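Local structure of acetyl xylan esterase (Paenibacillus sp. R4, 6AGQ) at residues 103-106 against 107-110; 152-155 against 156-159; 308-311 against 312-316. The protein probably removes acetyl groups from acetylated xylan by ester hydrolysis, as a cold-active esterase with the alpha/beta-hydrolase fold. All coordinates share one frame; numbering follows the deposited sequence.

Contact 1: residues 103-106 against 107-110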
loop_
_atom_site.group_PDB
_atom_site.type_symbol
_atom_site.label_atom_id
_atom_site.label_comp_id
_atom_site.label_asym_id
_atom_site.label_seq_id
_atom_site.Cartn_x
_atom_site.Cartn_y
_atom_site.Cartn_z
ATOM N N ASN A 103 6.089 35.492 4.466
ATOM C CA ASN A 103 5.642 35.300 5.883
ATOM C C ASN A 103 6.443 34.217 6.651
ATOM O O ASN A 103 6.521 34.265 7.867
ATOM C CB ASN A 103 4.137 34.950 5.966
ATOM C CG ASN A 103 3.816 33.630 5.277
ATOM O OD1 ASN A 103 3.816 33.562 4.077
ATOM N ND2 ASN A 103 3.638 32.582 6.044
ATOM N N GLU A 104 7.045 33.271 5.937
ATOM C CA GLU A 104 7.918 32.275 6.538
ATOM C C GLU A 104 9.256 32.799 7.011
ATOM O O GLU A 104 10.004 32.067 7.648
ATOM C CB GLU A 104 8.236 31.176 5.515
ATOM C CG GLU A 104 7.045 30.414 4.940
ATOM C CD GLU A 104 7.518 29.422 3.884
ATOM O OE1 GLU A 104 8.676 28.940 4.021
ATOM O OE2 GLU A 104 6.765 29.142 2.911
ATOM N N LEU A 105 9.615 34.024 6.667
ATOM C CA LEU A 105 10.813 34.654 7.190
ATOM C C LEU A 105 10.512 35.649 8.335
ATOM O O LEU A 105 11.429 36.195 8.935
ATOM C CB LEU A 105 11.523 35.367 6.053
ATOM C CG LEU A 105 11.853 34.501 4.830
ATOM C CD1 LEU A 105 12.510 35.307 3.706
ATOM C CD2 LEU A 105 12.764 33.353 5.257
ATOM N N LEU A 106 9.238 35.870 8.639
ATOM C CA LEU A 106 8.824 36.767 9.745
ATOM C C LEU A 106 9.477 36.545 11.130
ATOM O O LEU A 106 9.850 37.480 11.812
ATOM C CB LEU A 106 7.286 36.707 9.899
ATOM C CG LEU A 106 6.712 37.312 11.178
ATOM C CD1 LEU A 106 7.019 38.821 11.304
ATOM C CD2 LEU A 106 5.212 37.027 11.183
ATOM N N GLN A 107 9.432 35.333 11.588
ATOM C CA GLN A 107 10.092 34.899 12.802
ATOM C C GLN A 107 11.477 35.496 12.960
ATOM O O GLN A 107 11.799 36.033 14.012
ATOM C CB GLN A 107 10.246 33.392 12.863
ATOM C CG GLN A 107 9.629 32.592 11.715
ATOM C CD GLN A 107 10.042 31.147 11.760
ATOM O OE1 GLN A 107 10.436 30.639 12.814
ATOM N NE2 GLN A 107 9.973 30.475 10.618
ATOM N N TRP A 108 12.287 35.440 11.898
ATOM C CA TRP A 108 13.649 35.996 11.944
ATOM C C TRP A 108 13.608 37.489 12.053
ATOM O O TRP A 108 14.305 38.018 12.902
ATOM C CB TRP A 108 14.425 35.568 10.745
ATOM C CG TRP A 108 14.350 34.081 10.560
ATOM C CD1 TRP A 108 13.920 33.447 9.460
ATOM C CD2 TRP A 108 14.704 33.060 11.512
ATOM N NE1 TRP A 108 13.940 32.115 9.648
ATOM C CE2 TRP A 108 14.466 31.832 10.884
ATOM C CE3 TRP A 108 15.235 33.072 12.824
ATOM C CZ2 TRP A 108 14.698 30.594 11.514
ATOM C CZ3 TRP A 108 15.497 31.851 13.455
ATOM C CH2 TRP A 108 15.218 30.623 12.799
ATOM N N ALA A 109 12.729 38.163 11.273
ATOM C CA ALA A 109 12.622 39.592 11.342
ATOM C C ALA A 109 12.144 40.090 12.699
ATOM O O ALA A 109 12.612 41.116 13.205
ATOM C CB ALA A 109 11.711 40.123 10.242
ATOM N N SER A 110 11.208 39.383 13.306
ATOM C CA SER A 110 10.737 39.779 14.621
ATOM C C SER A 110 11.816 39.660 15.689
ATOM O O SER A 110 11.738 40.342 16.698
ATOM C CB SER A 110 9.484 38.977 15.009
ATOM O OG SER A 110 9.892 37.728 15.528
#
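The short helix 106-110 opens here, its turns closed by the carbonyls of Leu105 and Leu106. Ser110 N bonds Leu106 O at 2.8 Å, with an N-H...O angle of 163°, in ordinary alpha-helical fashion. Leu105 O is shared more loosely by two weak bonds, from Trp108 N at 3.2 Å and Ala109 N at 3.3 Å. Beside it the indole of Trp108 brings CD1 within 4.4 Å of Leu105 CD2, a light apolar touch. Gln107 holds CG almost eclipsed with its backbone N (chi1 -3°), a strained torsion that folds the extended chain back along the turn; NE2 thereby gives Glu104 O a weak bond of 3.4 Å, while its stronger partner is the carboxylate of Glu310. Ser110 turns its hydroxyl back over the helix, where OG donates to Gln107 O at 3.0 Å from a position tilted out of the carbonyl plane. An alanine here has no hydroxyl to give, and Gln107 O is likely to be left without its side-chain mate. Leu106 and Ser110 also pack on Leu106 of a second subunit. Leading from strand 86-92 to its parallel neighbour 114-118, the helix forms part of a beta-alpha-beta crossover of the alpha/beta-hydrolase fold.

Contact 2: residues 152-155 against 156-159; sequences YYYK and QVYL
Tyr152 O, in the turn leading into helix 153-170, is gripped twice: Lys155 N bonds it at 2.8 Å, and water 1 donates to it at 2.9 Å. The same water accepts from Gln156 N at 3.0 Å, bridging a carbonyl and an amide that stand too far apart for a direct bond. A second water accepts from Lys155 NZ at 2.8 Å and, weakly, from Gln156 NE2, linking the two side chains; Lys155 NZ also bonds Ala150 O. The next turn is regular, with Tyr158 N on Tyr154 O at 3.0 Å. On the buried side, Val157 sends its two methyls to different tyrosines. CG2, set beside its own backbone N, lies over one face of the Tyr153 ring, 3.8 Å from the centroid and 22° off the normal, a CH-pi contact. CG1 and CB run alongside Tyr154 CD1, the CB at 3.8 Å. Tyr153 in turn places CD2 over the centre of the Tyr154 ring, and Tyr158 slants across with CE1 3.9 Å from Tyr154 CB. The phenol oxygens are anchored beyond the helix, Tyr153 OH on Arg121 O and Tyr158 OH on Phe253 O. Tyr154 OH is hydrogen-bonded to Gln186 OE1, next to Ser185 of what is probably the GxSxG nucleophile elbow characteristic of alpha/beta-hydrolases.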
loop_
_atom_site.group_PDB
_atom_site.type_symbol
_atom_site.label_atom_id
_atom_site.label_comp_id
_atom_site.label_asym_id
_atom_site.label_seq_id
_atom_site.Cartn_x
_atom_site.Cartn_y
_atom_site.Cartn_z
ATOM N N TYR A 152 28.741 19.117 -13.350
ATOM C CA TYR A 152 27.697 18.522 -12.551
ATOM C C TYR A 152 26.699 19.567 -11.983
ATOM O O TYR A 152 27.138 20.583 -11.454
ATOM C CB TYR A 152 28.311 17.705 -11.444
ATOM C CG TYR A 152 27.292 17.051 -10.520
ATOM C CD1 TYR A 152 26.443 16.084 -11.015
ATOM C CD2 TYR A 152 27.196 17.414 -9.151
ATOM C CE1 TYR A 152 25.537 15.471 -10.200
ATOM C CE2 TYR A 152 26.257 16.813 -8.320
ATOM C CZ TYR A 152 25.410 15.850 -8.862
ATOM O OH TYR A 152 24.464 15.196 -8.078
ATOM N N TYR A 153 25.380 19.293 -12.080
ATOM C CA TYR A 153 24.320 20.195 -11.530
ATOM C C TYR A 153 24.660 21.016 -10.269
ATOM O O TYR A 153 24.482 22.259 -10.207
ATOM C CB TYR A 153 23.085 19.362 -11.211
ATOM C CG TYR A 153 21.923 20.128 -10.672
ATOM C CD1 TYR A 153 21.163 20.957 -11.514
ATOM C CD2 TYR A 153 21.592 20.044 -9.361
ATOM C CE1 TYR A 153 20.082 21.683 -11.041
ATOM C CE2 TYR A 153 20.529 20.762 -8.857
ATOM C CZ TYR A 153 19.780 21.595 -9.705
ATOM O OH TYR A 153 18.733 22.302 -9.217
ATOM N N TYR A 154 25.211 20.350 -9.264
ATOM C CA TYR A 154 25.404 21.027 -7.987
ATOM C C TYR A 154 26.591 21.936 -7.979
ATOM O O TYR A 154 26.724 22.703 -7.005
ATOM C CB TYR A 154 25.340 20.097 -6.743
ATOM C CG TYR A 154 23.907 19.688 -6.349
ATOM C CD1 TYR A 154 23.049 20.583 -5.675
ATOM C CD2 TYR A 154 23.443 18.386 -6.596
ATOM C CE1 TYR A 154 21.741 20.234 -5.341
ATOM C CE2 TYR A 154 22.161 17.994 -6.221
ATOM C CZ TYR A 154 21.306 18.910 -5.608
ATOM O OH TYR A 154 20.059 18.519 -5.257
ATOM N N LYS A 155 27.410 21.958 -9.037
ATOM C CA LYS A 155 28.488 22.924 -9.040
ATOM C C LYS A 155 27.949 24.361 -9.081
ATOM O O LYS A 155 28.217 25.125 -8.201
ATOM C CB LYS A 155 29.476 22.708 -10.168
ATOM C CG LYS A 155 30.684 23.621 -10.068
ATOM C CD LYS A 155 31.624 23.477 -11.275
ATOM C CE LYS A 155 31.483 24.621 -12.225
ATOM N NZ LYS A 155 32.269 24.326 -13.448
ATOM N N GLN A 156 27.192 24.707 -10.105
ATOM C CA GLN A 156 26.596 26.003 -10.185
ATOM C C GLN A 156 25.587 26.248 -9.050
ATOM O O GLN A 156 25.482 27.395 -8.580
ATOM C CB GLN A 156 25.959 26.261 -11.568
ATOM C CG GLN A 156 26.987 26.552 -12.650
ATOM C CD GLN A 156 27.622 27.936 -12.513
ATOM O OE1 GLN A 156 26.999 28.877 -12.016
ATOM N NE2 GLN A 156 28.876 28.048 -12.913
ATOM N N VAL A 157 24.924 25.208 -8.511
ATOM C CA VAL A 157 24.053 25.435 -7.320
ATOM C C VAL A 157 24.845 25.951 -6.120
ATOM O O VAL A 157 24.437 26.932 -5.452
ATOM C CB VAL A 157 23.227 24.157 -6.982
ATOM C CG1 VAL A 157 22.340 24.363 -5.790
ATOM C CG2 VAL A 157 22.371 23.769 -8.192
ATOM N N TYR A 158 26.001 25.317 -5.834
ATOM C CA TYR A 158 26.806 25.723 -4.680
ATOM C C TYR A 158 27.352 27.112 -4.857
ATOM O O TYR A 158 27.402 27.910 -3.911
ATOM C CB TYR A 158 27.947 24.751 -4.379
ATOM C CG TYR A 158 27.530 23.424 -3.779
ATOM C CD1 TYR A 158 26.221 22.961 -3.835
ATOM C CD2 TYR A 158 28.452 22.610 -3.190
ATOM C CE1 TYR A 158 25.867 21.738 -3.297
ATOM C CE2 TYR A 158 28.082 21.345 -2.710
ATOM C CZ TYR A 158 26.813 20.942 -2.749
ATOM O OH TYR A 158 26.435 19.726 -2.265
ATOM N N LEU A 159 27.752 27.425 -6.069
ATOM C CA LEU A 159 28.173 28.811 -6.356
ATOM C C LEU A 159 27.052 29.837 -6.175
ATOM O O LEU A 159 27.310 30.942 -5.693
ATOM C CB LEU A 159 28.726 28.889 -7.802
ATOM C CG LEU A 159 29.985 28.086 -8.017
ATOM C CD1 LEU A 159 30.402 28.149 -9.476
ATOM C CD2 LEU A 159 31.158 28.512 -7.140
HETATM O O HOH W 1 26.722 23.217 -12.703
HETATM O O HOH W 2 30.247 25.617 -14.812
#

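Contact 3: residues 308-311 against 312-316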
loop_
_atom_site.group_PDB
_atom_site.type_symbol
_atom_site.label_atom_id
_atom_site.label_comp_id
_atom_site.label_asym_id
_atom_site.label_seq_id
_atom_site.Cartn_x
_atom_site.Cartn_y
_atom_site.Cartn_z
ATOM N N PHE A 308 8.418 21.793 16.728
ATOM C CA PHE A 308 9.366 22.021 17.897
ATOM C C PHE A 308 10.773 22.504 17.568
ATOM O O PHE A 308 11.440 23.075 18.448
ATOM C CB PHE A 308 9.554 20.724 18.718
ATOM C CG PHE A 308 9.502 19.477 17.862
ATOM C CD1 PHE A 308 10.643 18.987 17.234
ATOM C CD2 PHE A 308 8.281 18.855 17.599
ATOM C CE1 PHE A 308 10.579 17.851 16.407
ATOM C CE2 PHE A 308 8.206 17.753 16.759
ATOM C CZ PHE A 308 9.368 17.246 16.169
ATOM N N HIS A 309 11.252 22.255 16.342
ATOM C CA HIS A 309 12.642 22.592 16.025
ATOM C C HIS A 309 12.847 24.090 15.882
ATOM O O HIS A 309 13.931 24.595 16.160
ATOM C CB HIS A 309 13.189 21.871 14.784
ATOM C CG HIS A 309 14.684 21.932 14.717
ATOM N ND1 HIS A 309 15.486 21.446 15.731
ATOM C CD2 HIS A 309 15.523 22.491 13.808
ATOM C CE1 HIS A 309 16.760 21.699 15.448
ATOM N NE2 HIS A 309 16.808 22.351 14.296
ATOM N N GLU A 310 11.793 24.793 15.495
ATOM C CA GLU A 310 11.870 26.206 15.206
ATOM C C GLU A 310 12.340 26.976 16.425
ATOM O O GLU A 310 13.279 27.774 16.342
ATOM C CB GLU A 310 10.518 26.716 14.693
ATOM C CG GLU A 310 10.661 27.818 13.666
ATOM C CD GLU A 310 11.050 27.317 12.272
ATOM O OE1 GLU A 310 11.592 26.198 12.139
ATOM O OE2 GLU A 310 10.799 28.052 11.296
ATOM N N GLU A 311 11.695 26.690 17.551
ATOM C CA GLU A 311 12.120 27.174 18.837
ATOM C C GLU A 311 13.563 26.818 19.201
ATOM O O GLU A 311 14.250 27.612 19.799
ATOM C CB GLU A 311 11.222 26.590 19.935
ATOM C CG GLU A 311 11.479 27.166 21.335
ATOM C CD GLU A 311 10.451 26.723 22.385
ATOM O OE1 GLU A 311 10.893 26.469 23.548
ATOM O OE2 GLU A 311 9.222 26.640 22.053
ATOM N N ALA A 312 13.979 25.593 18.940
ATOM C CA ALA A 312 15.334 25.163 19.254
ATOM C C ALA A 312 16.374 26.048 18.484
ATOM O O ALA A 312 17.423 26.388 19.020
ATOM C CB ALA A 312 15.495 23.686 18.883
ATOM N N MET A 313 16.048 26.405 17.229
ATOM C CA MET A 313 16.919 27.231 16.372
ATOM C C MET A 313 16.941 28.696 16.833
ATOM O O MET A 313 17.999 29.307 16.944
ATOM C CB MET A 313 16.498 27.157 14.934
ATOM C CG MET A 313 16.732 25.797 14.354
ATOM S SD MET A 313 16.326 25.850 12.616
ATOM C CE MET A 313 14.543 25.835 12.573
ATOM N N MET A 314 15.775 29.200 17.181
ATOM C CA MET A 314 15.643 30.516 17.797
ATOM C C MET A 314 16.519 30.672 19.002
ATOM O O MET A 314 17.270 31.614 19.027
ATOM C CB MET A 314 14.189 30.857 18.092
ATOM C CG MET A 314 13.360 31.048 16.833
ATOM S SD MET A 314 11.626 31.252 17.270
ATOM C CE MET A 314 10.759 30.987 15.720
ATOM N N ARG A 315 16.489 29.736 19.952
ATOM C CA ARG A 315 17.378 29.785 21.161
ATOM C C ARG A 315 18.868 29.753 20.828
ATOM O O ARG A 315 19.669 30.455 21.419
ATOM C CB ARG A 315 17.115 28.607 22.102
ATOM C CG ARG A 315 15.762 28.612 22.782
ATOM C CD ARG A 315 15.642 27.559 23.879
ATOM N NE ARG A 315 14.275 27.577 24.423
ATOM C CZ ARG A 315 13.815 28.395 25.383
ATOM N NH1 ARG A 315 14.600 29.300 25.995
ATOM N NH2 ARG A 315 12.531 28.305 25.733
ATOM N N PHE A 316 19.238 28.883 19.898
ATOM C CA PHE A 316 20.578 28.792 19.375
ATOM C C PHE A 316 21.071 30.091 18.741
ATOM O O PHE A 316 22.173 30.569 19.065
ATOM C CB PHE A 316 20.597 27.648 18.353
ATOM C CG PHE A 316 21.953 27.337 17.823
ATOM C CD1 PHE A 316 22.883 26.682 18.615
ATOM C CD2 PHE A 316 22.281 27.652 16.524
ATOM C CE1 PHE A 316 24.164 26.395 18.136
ATOM C CE2 PHE A 316 23.515 27.343 16.024
ATOM C CZ PHE A 316 24.457 26.718 16.830
#
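His309 swings its ring away from its backbone N (chi1 -164°), and Met313, one turn on, sets CG beside its own N (chi1 -68°); together these torsions bring the two side chains across each other at about a right angle. Met313 CG comes to 3.4 Å from His309 NE2, and its sulfur lies 4.5 Å from the imidazole centroid, obliquely, in a sulfur-aromatic contact. The ring is held at its other nitrogen, ND1, by the hydroxyl of Tyr298. In the backbone, Met313 N bonds His309 O at 3.0 Å and Met314 N bonds Glu310 O at 3.0 Å. Met314 stretches back so that its CE rests 3.8 Å from Glu310 CG. On the flank facing a second subunit, Glu311 and Arg315 run alongside each other. Arg315 NH2 donates to Glu311 OE1 at 3.3 Å in a salt bridge; the oxygen sits at the edge of the guanidinium, but the donor comes from above the carboxylate plane, the two planes being 60° apart. Arg315 NH1 goes on to Asp49 O of that second subunit. Helix 309-320 thus lays His309 and Met313 on strand 203-207, with His309 also on strand 265-271, and Met314 against helix 106-110.

In the fold
Contacts 1 and 3 are direct neighbours, their centres 13 Å apart: Gln107 NE2 lies 2.6 Å from Glu310 OE2, a probable hydrogen bond, and Trp108 CZ3 packs 4.1 Å from Met314 CG. Helices 106-110 and 309-320 are joined in this way, and both touch the second subunit. Contact 2 lies across the centre of the chain, with its centre 28 Å from that of contact 1 and 29 Å from that of contact 3; nearest atoms are about 17 and 19 Å away. It packs on helix 186-197, which follows the probable nucleophile elbow, and the Tyr152 side chain is about 10 Å from a bound zinc ion. Met313 approaches the elbow without touching it.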